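Local coordinates for outer surface protein (PDB 1X7F) that is of uncharacterised function but probably hydrolyses 6-phospho-N-acetylmuramic acid glycosides during recycling of the cell wall, at residues R321-N335 / I347-V361. Sequence-based numbering, arbitrary orientation. Where two conformers were deposited one is given.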
loop_
_atom_site.group_PDB
_atom_site.type_symbol
_atom_site.label_atom_id
_atom_site.label_comp_id
_atom_site.label_asym_id
_atom_site.label_seq_id
_atom_site.Cartn_x
_atom_site.Cartn_y
_atom_site.Cartn_z
ATOM N N ARG A 321 11.362 24.163 -27.785
ATOM C CA ARG A 321 12.526 24.648 -27.026
ATOM C C ARG A 321 13.661 23.629 -27.035
ATOM O O ARG A 321 13.770 22.866 -27.971
ATOM C CB ARG A 321 12.164 25.129 -25.617
ATOM C CG ARG A 321 11.021 24.407 -24.957
ATOM C CD ARG A 321 10.625 24.970 -23.594
ATOM N NE ARG A 321 10.190 23.862 -22.747
ATOM C CZ ARG A 321 8.924 23.526 -22.519
ATOM N NH1 ARG A 321 7.934 24.246 -23.039
ATOM N NH2 ARG A 321 8.652 22.462 -21.760
ATOM N N GLU A 322 14.523 23.624 -26.025
ATOM C CA GLU A 322 15.685 22.742 -26.070
ATOM C C GLU A 322 15.284 21.334 -25.674
ATOM O O GLU A 322 14.896 21.094 -24.533
ATOM C CB GLU A 322 16.839 23.253 -25.186
ATOM C CG GLU A 322 17.302 24.688 -25.457
ATOM C CD GLU A 322 17.724 24.953 -26.900
ATOM O OE1 GLU A 322 18.251 24.028 -27.575
ATOM O OE2 GLU A 322 17.533 26.103 -27.361
ATOM N N SER A 323 15.364 20.423 -26.641
ATOM C CA SER A 323 15.091 19.015 -26.434
ATOM C C SER A 323 16.325 18.278 -25.920
ATOM O O SER A 323 17.460 18.560 -26.324
ATOM C CB SER A 323 14.581 18.376 -27.729
ATOM O OG SER A 323 13.213 18.704 -27.957
ATOM N N VAL A 324 16.091 17.350 -25.001
ATOM C CA VAL A 324 17.163 16.580 -24.377
ATOM C C VAL A 324 16.916 15.082 -24.590
ATOM O O VAL A 324 15.785 14.655 -24.921
ATOM C CB VAL A 324 17.319 16.901 -22.839
ATOM C CG1 VAL A 324 17.745 18.355 -22.610
ATOM C CG2 VAL A 324 16.039 16.579 -22.051
ATOM N N LEU A 325 17.983 14.305 -24.420
ATOM C CA LEU A 325 17.919 12.850 -24.410
ATOM C C LEU A 325 16.708 12.392 -23.619
ATOM O O LEU A 325 16.485 12.846 -22.503
ATOM C CB LEU A 325 19.199 12.269 -23.782
ATOM C CG LEU A 325 19.401 10.747 -23.770
ATOM C CD1 LEU A 325 19.651 10.241 -25.210
ATOM C CD2 LEU A 325 20.569 10.343 -22.827
ATOM N N GLN A 326 15.923 11.491 -24.196
ATOM C CA GLN A 326 14.728 11.006 -23.514
ATOM C C GLN A 326 15.124 9.877 -22.595
ATOM O O GLN A 326 15.794 8.940 -23.024
ATOM C CB GLN A 326 13.663 10.557 -24.511
ATOM C CG GLN A 326 13.278 11.621 -25.510
ATOM C CD GLN A 326 12.292 11.099 -26.522
ATOM O OE1 GLN A 326 11.141 10.792 -26.179
ATOM N NE2 GLN A 326 12.727 11.000 -27.774
ATOM N N GLU A 327 14.741 9.993 -21.324
ATOM C CA GLU A 327 15.161 9.055 -20.296
ATOM C C GLU A 327 13.976 8.662 -19.435
ATOM O O GLU A 327 13.060 9.454 -19.269
ATOM C CB GLU A 327 16.274 9.668 -19.439
ATOM C CG GLU A 327 17.489 10.110 -20.254
ATOM C CD GLU A 327 18.675 10.476 -19.385
ATOM O OE1 GLU A 327 18.961 11.686 -19.262
ATOM O OE2 GLU A 327 19.317 9.553 -18.820
ATOM N N ARG A 328 14.000 7.431 -18.915
ATOM C CA ARG A 328 12.957 6.898 -18.027
ATOM C C ARG A 328 12.524 7.905 -16.949
ATOM O O ARG A 328 13.363 8.419 -16.202
ATOM C CB ARG A 328 13.441 5.589 -17.362
ATOM C CG ARG A 328 12.355 4.846 -16.539
ATOM C CD ARG A 328 12.797 3.419 -16.038
ATOM N NE ARG A 328 11.743 2.796 -15.220
ATOM C CZ ARG A 328 10.717 2.073 -15.696
ATOM N NH1 ARG A 328 9.805 1.573 -14.865
ATOM N NH2 ARG A 328 10.586 1.857 -16.997
ATOM N N GLY A 329 11.217 8.173 -16.890
ATOM C CA GLY A 329 10.628 9.017 -15.858
ATOM C C GLY A 329 10.299 10.418 -16.331
ATOM O O GLY A 329 9.638 11.179 -15.612
ATOM N N GLN A 330 10.770 10.776 -17.529
ATOM C CA GLN A 330 10.507 12.111 -18.058
ATOM C C GLN A 330 9.070 12.199 -18.502
ATOM O O GLN A 330 8.544 11.268 -19.118
ATOM C CB GLN A 330 11.440 12.464 -19.222
ATOM C CG GLN A 330 12.831 12.864 -18.791
ATOM C CD GLN A 330 13.795 12.992 -19.966
ATOM O OE1 GLN A 330 14.982 13.252 -19.775
ATOM N NE2 GLN A 330 13.289 12.806 -21.173
ATOM N N VAL A 331 8.433 13.314 -18.156
ATOM C CA VAL A 331 7.144 13.662 -18.735
ATOM C C VAL A 331 7.449 14.584 -19.914
ATOM O O VAL A 331 8.112 15.606 -19.748
ATOM C CB VAL A 331 6.211 14.340 -17.708
ATOM C CG1 VAL A 331 4.878 14.686 -18.346
ATOM C CG2 VAL A 331 6.022 13.431 -16.494
ATOM N N VAL A 332 7.019 14.173 -21.108
ATOM C CA VAL A 332 7.263 14.940 -22.322
ATOM C C VAL A 332 5.929 15.167 -23.024
ATOM O O VAL A 332 4.946 14.455 -22.759
ATOM C CB VAL A 332 8.343 14.293 -23.286
ATOM C CG1 VAL A 332 9.682 14.032 -22.552
ATOM C CG2 VAL A 332 7.827 13.017 -23.962
ATOM N N ILE A 333 5.914 16.165 -23.894
ATOM C CA ILE A 333 4.751 16.475 -24.687
ATOM C C ILE A 333 5.185 16.778 -26.114
ATOM O O ILE A 333 6.241 17.382 -26.350
ATOM C CB ILE A 333 3.944 17.647 -24.068
ATOM C CG1 ILE A 333 2.525 17.680 -24.657
ATOM C CG2 ILE A 333 4.686 18.985 -24.239
ATOM C CD1 ILE A 333 1.504 18.362 -23.797
ATOM N N GLY A 334 4.371 16.318 -27.056
ATOM C CA GLY A 334 4.524 16.668 -28.454
ATOM C C GLY A 334 4.267 18.150 -28.629
ATOM O O GLY A 334 3.259 18.678 -28.171
ATOM N N ASN A 335 5.211 18.814 -29.282
ATOM C CA ASN A 335 5.171 20.250 -29.485
ATOM C C ASN A 335 4.627 20.623 -30.873
ATOM O O ASN A 335 4.205 19.736 -31.617
ATOM C CB ASN A 335 6.552 20.861 -29.173
ATOM C CG ASN A 335 7.656 20.420 -30.144
ATOM O OD1 ASN A 335 8.794 20.210 -29.727
ATOM N ND2 ASN A 335 7.342 20.324 -31.425
ATOM N N ILE A 347 5.137 9.562 -20.835
ATOM C CA ILE A 347 6.085 9.351 -19.766
ATOM C C ILE A 347 7.058 8.318 -20.323
ATOM O O ILE A 347 6.643 7.275 -20.806
ATOM C CB ILE A 347 5.408 8.872 -18.442
ATOM C CG1 ILE A 347 4.318 9.863 -17.995
ATOM C CG2 ILE A 347 6.486 8.689 -17.343
ATOM C CD1 ILE A 347 3.703 9.552 -16.633
ATOM N N ILE A 348 8.344 8.647 -20.306
ATOM C CA ILE A 348 9.353 7.806 -20.930
ATOM C C ILE A 348 9.636 6.589 -20.043
ATOM O O ILE A 348 9.753 6.723 -18.823
ATOM C CB ILE A 348 10.652 8.640 -21.216
ATOM C CG1 ILE A 348 10.341 9.921 -22.025
ATOM C CG2 ILE A 348 11.707 7.794 -21.930
ATOM C CD1 ILE A 348 9.416 9.729 -23.264
ATOM N N LEU A 349 9.726 5.413 -20.669
ATOM C CA LEU A 349 10.031 4.165 -19.979
ATOM C C LEU A 349 11.439 3.668 -20.271
ATOM O O LEU A 349 12.046 3.031 -19.416
ATOM C CB LEU A 349 9.012 3.073 -20.342
ATOM C CG LEU A 349 7.556 3.361 -19.977
ATOM C CD1 LEU A 349 6.636 2.288 -20.573
ATOM C CD2 LEU A 349 7.369 3.463 -18.462
ATOM N N LYS A 350 11.944 3.965 -21.475
ATOM C CA LYS A 350 13.269 3.533 -21.950
ATOM C C LYS A 350 13.935 4.679 -22.714
ATOM O O LYS A 350 13.256 5.480 -23.364
ATOM C CB LYS A 350 13.169 2.346 -22.930
ATOM C CG LYS A 350 12.597 1.064 -22.385
ATOM C CD LYS A 350 12.609 -0.070 -23.445
ATOM C CE LYS A 350 13.992 -0.225 -24.067
ATOM N NZ LYS A 350 14.343 -1.625 -24.394
ATOM N N GLU A 351 15.263 4.709 -22.683
ATOM C CA GLU A 351 16.028 5.776 -23.317
ATOM C C GLU A 351 15.787 5.834 -24.834
ATOM O O GLU A 351 15.737 4.795 -25.497
ATOM C CB GLU A 351 17.539 5.613 -23.013
ATOM C CG GLU A 351 18.400 6.752 -23.574
ATOM C CD GLU A 351 19.884 6.556 -23.352
ATOM O OE1 GLU A 351 20.279 6.271 -22.201
ATOM O OE2 GLU A 351 20.663 6.684 -24.328
ATOM N N MET A 352 15.647 7.049 -25.364
ATOM C CA MET A 352 15.563 7.295 -26.807
ATOM C C MET A 352 16.389 8.540 -27.135
ATOM O O MET A 352 16.547 9.410 -26.273
ATOM C CB MET A 352 14.118 7.494 -27.270
ATOM C CG MET A 352 13.214 6.264 -27.114
ATOM S SD MET A 352 11.492 6.742 -27.263
ATOM C CE MET A 352 11.122 7.336 -25.617
ATOM N N PRO A 353 16.942 8.617 -28.355
ATOM C CA PRO A 353 17.680 9.808 -28.795
ATOM C C PRO A 353 16.826 11.068 -28.727
ATOM O O PRO A 353 15.592 10.985 -28.801
ATOM C CB PRO A 353 18.036 9.473 -30.254
ATOM C CG PRO A 353 18.132 7.983 -30.261
ATOM C CD PRO A 353 16.964 7.562 -29.387
ATOM N N ILE A 354 17.475 12.220 -28.576
ATOM C CA ILE A 354 16.812 13.521 -28.681
ATOM C C ILE A 354 15.791 13.540 -29.836
ATOM O O ILE A 354 16.079 13.080 -30.948
ATOM C CB ILE A 354 17.860 14.643 -28.900
ATOM C CG1 ILE A 354 18.658 14.915 -27.617
ATOM C CG2 ILE A 354 17.184 15.930 -29.327
ATOM C CD1 ILE A 354 19.964 15.779 -27.866
ATOM N N ASP A 355 14.599 14.063 -29.564
ATOM C CA ASP A 355 13.596 14.251 -30.610
ATOM C C ASP A 355 13.089 15.673 -30.458
ATOM O O ASP A 355 12.409 16.001 -29.483
ATOM C CB ASP A 355 12.458 13.213 -30.484
ATOM C CG ASP A 355 11.484 13.252 -31.661
ATOM O OD1 ASP A 355 10.833 12.221 -31.926
ATOM O OD2 ASP A 355 11.288 14.262 -32.374
ATOM N N GLU A 356 13.451 16.538 -31.401
ATOM C CA GLU A 356 13.125 17.968 -31.289
ATOM C C GLU A 356 11.617 18.227 -31.384
ATOM O O GLU A 356 11.163 19.338 -31.131
ATOM C CB GLU A 356 13.883 18.815 -32.331
ATOM C CG GLU A 356 15.414 18.773 -32.258
ATOM C CD GLU A 356 16.010 19.406 -31.005
ATOM O OE1 GLU A 356 15.450 20.391 -30.466
ATOM O OE2 GLU A 356 17.072 18.919 -30.560
ATOM N N ARG A 357 10.854 17.194 -31.735
ATOM C CA ARG A 357 9.382 17.295 -31.810
ATOM C C ARG A 357 8.669 17.109 -30.457
ATOM O O ARG A 357 7.430 17.158 -30.364
ATOM C CB ARG A 357 8.860 16.301 -32.854
ATOM C CG ARG A 357 9.460 16.541 -34.271
ATOM C CD ARG A 357 9.210 15.413 -35.264
ATOM N NE ARG A 357 9.538 14.112 -34.684
ATOM C CZ ARG A 357 9.308 12.947 -35.266
ATOM N NH1 ARG A 357 8.734 12.900 -36.470
ATOM N NH2 ARG A 357 9.637 11.817 -34.632
ATOM N N LYS A 358 9.463 16.898 -29.409
ATOM C CA LYS A 358 8.965 16.776 -28.049
ATOM C C LYS A 358 9.580 17.840 -27.143
ATOM O O LYS A 358 10.766 18.141 -27.265
ATOM C CB LYS A 358 9.289 15.395 -27.492
ATOM C CG LYS A 358 8.748 14.244 -28.318
ATOM C CD LYS A 358 8.893 12.938 -27.566
ATOM C CE LYS A 358 8.724 11.746 -28.480
ATOM N NZ LYS A 358 8.819 10.482 -27.706
ATOM N N ASN A 359 8.775 18.403 -26.243
ATOM C CA ASN A 359 9.281 19.249 -25.156
ATOM C C ASN A 359 9.351 18.436 -23.859
ATOM O O ASN A 359 8.431 17.671 -23.562
ATOM C CB ASN A 359 8.366 20.462 -24.937
ATOM C CG ASN A 359 8.431 21.492 -26.071
ATOM O OD1 ASN A 359 7.605 22.398 -26.111
ATOM N ND2 ASN A 359 9.400 21.364 -26.984
ATOM N N ILE A 360 10.418 18.575 -23.078
ATOM C CA ILE A 360 10.409 17.942 -21.738
ATOM C C ILE A 360 9.657 18.840 -20.755
ATOM O O ILE A 360 9.907 20.041 -20.689
ATOM C CB ILE A 360 11.836 17.578 -21.176
ATOM C CG1 ILE A 360 11.677 16.986 -19.757
ATOM C CG2 ILE A 360 12.780 18.812 -21.176
ATOM C CD1 ILE A 360 12.945 16.465 -19.120
ATOM N N VAL A 361 8.750 18.243 -19.987
ATOM C CA VAL A 361 7.841 18.999 -19.116
ATOM C C VAL A 361 8.237 18.843 -17.648
ATOM O O VAL A 361 8.206 19.806 -16.883
ATOM C CB VAL A 361 6.363 18.583 -19.379
ATOM C CG1 VAL A 361 5.427 19.099 -18.310
ATOM C CG2 VAL A 361 5.909 19.109 -20.744
HETATM O O HOH W 1 12.035 21.019 -27.273
HETATM O O HOH W 2 12.257 20.658 -24.246
HETATM O O HOH W 3 18.614 19.587 -28.613
HETATM O O HOH W 4 13.990 14.650 -26.927
HETATM O O HOH W 5 11.296 10.013 -30.374
HETATM O O HOH W 6 18.863 6.977 -19.815
#
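In the mixed sheet of the C-terminal 6-phospho-N-acetylmuramidase region, strand 330-334 lies between strand 345-348, its hairpin partner, and strand 358-364, and the loops flanking these strands fold against each other. The antiparallel register with 358-361 is marked by Ile-333 and Asn-359, a hydrogen-bonded pair (Asn-359 N to Ile-333 O 2.7 Å, Ile-333 N to Asn-359 O 3.0 Å), while Val-331 O receives Val-361 N. On the hairpin side Ile-348 N bonds to Gln-330 O at 2.9 Å; beyond it Gly-329 N, within the type II turn 327-330, returns a bond to Ile-348 O.

Gln-326 ties the loops together. Its backbone makes a single antiparallel bridge with Met-352, and its extended side chain (chi2 176°) carries the amide inward, where NE2 donates to Pro-353 O at 3.0 Å and OE1 accepts Lys-358 NZ at 2.8 Å on a lone pair in the carbonyl plane. Lys-358 NZ also bonds to Gln-346. Ile-348 CD1 packs against Val-332 CG2 (3.7 Å), beside this polar group.

Nearer the start of 321-335, Ser-323 OG donates to Lys-358 O at 2.6 Å, nearly along the C=O axis. One face of the Arg-321 guanidinium lies over Asn-359 CB, displaced toward the group's rim, and NH2 reaches Ile-360 O at 2.9 Å from above the carbonyl plane; a salt bridge from NH2 to Glu-284 fastens Arg-321 to helix 282-289. These cross-segment bonds imply that directional polar contacts supplement the sheet. Using OE1 as acceptor and NE2 as donor should fix the Gln-326 amide's rotation, since turning it over would set NE2 against the Lys-358 ammonium and OE1 against Pro-353 O.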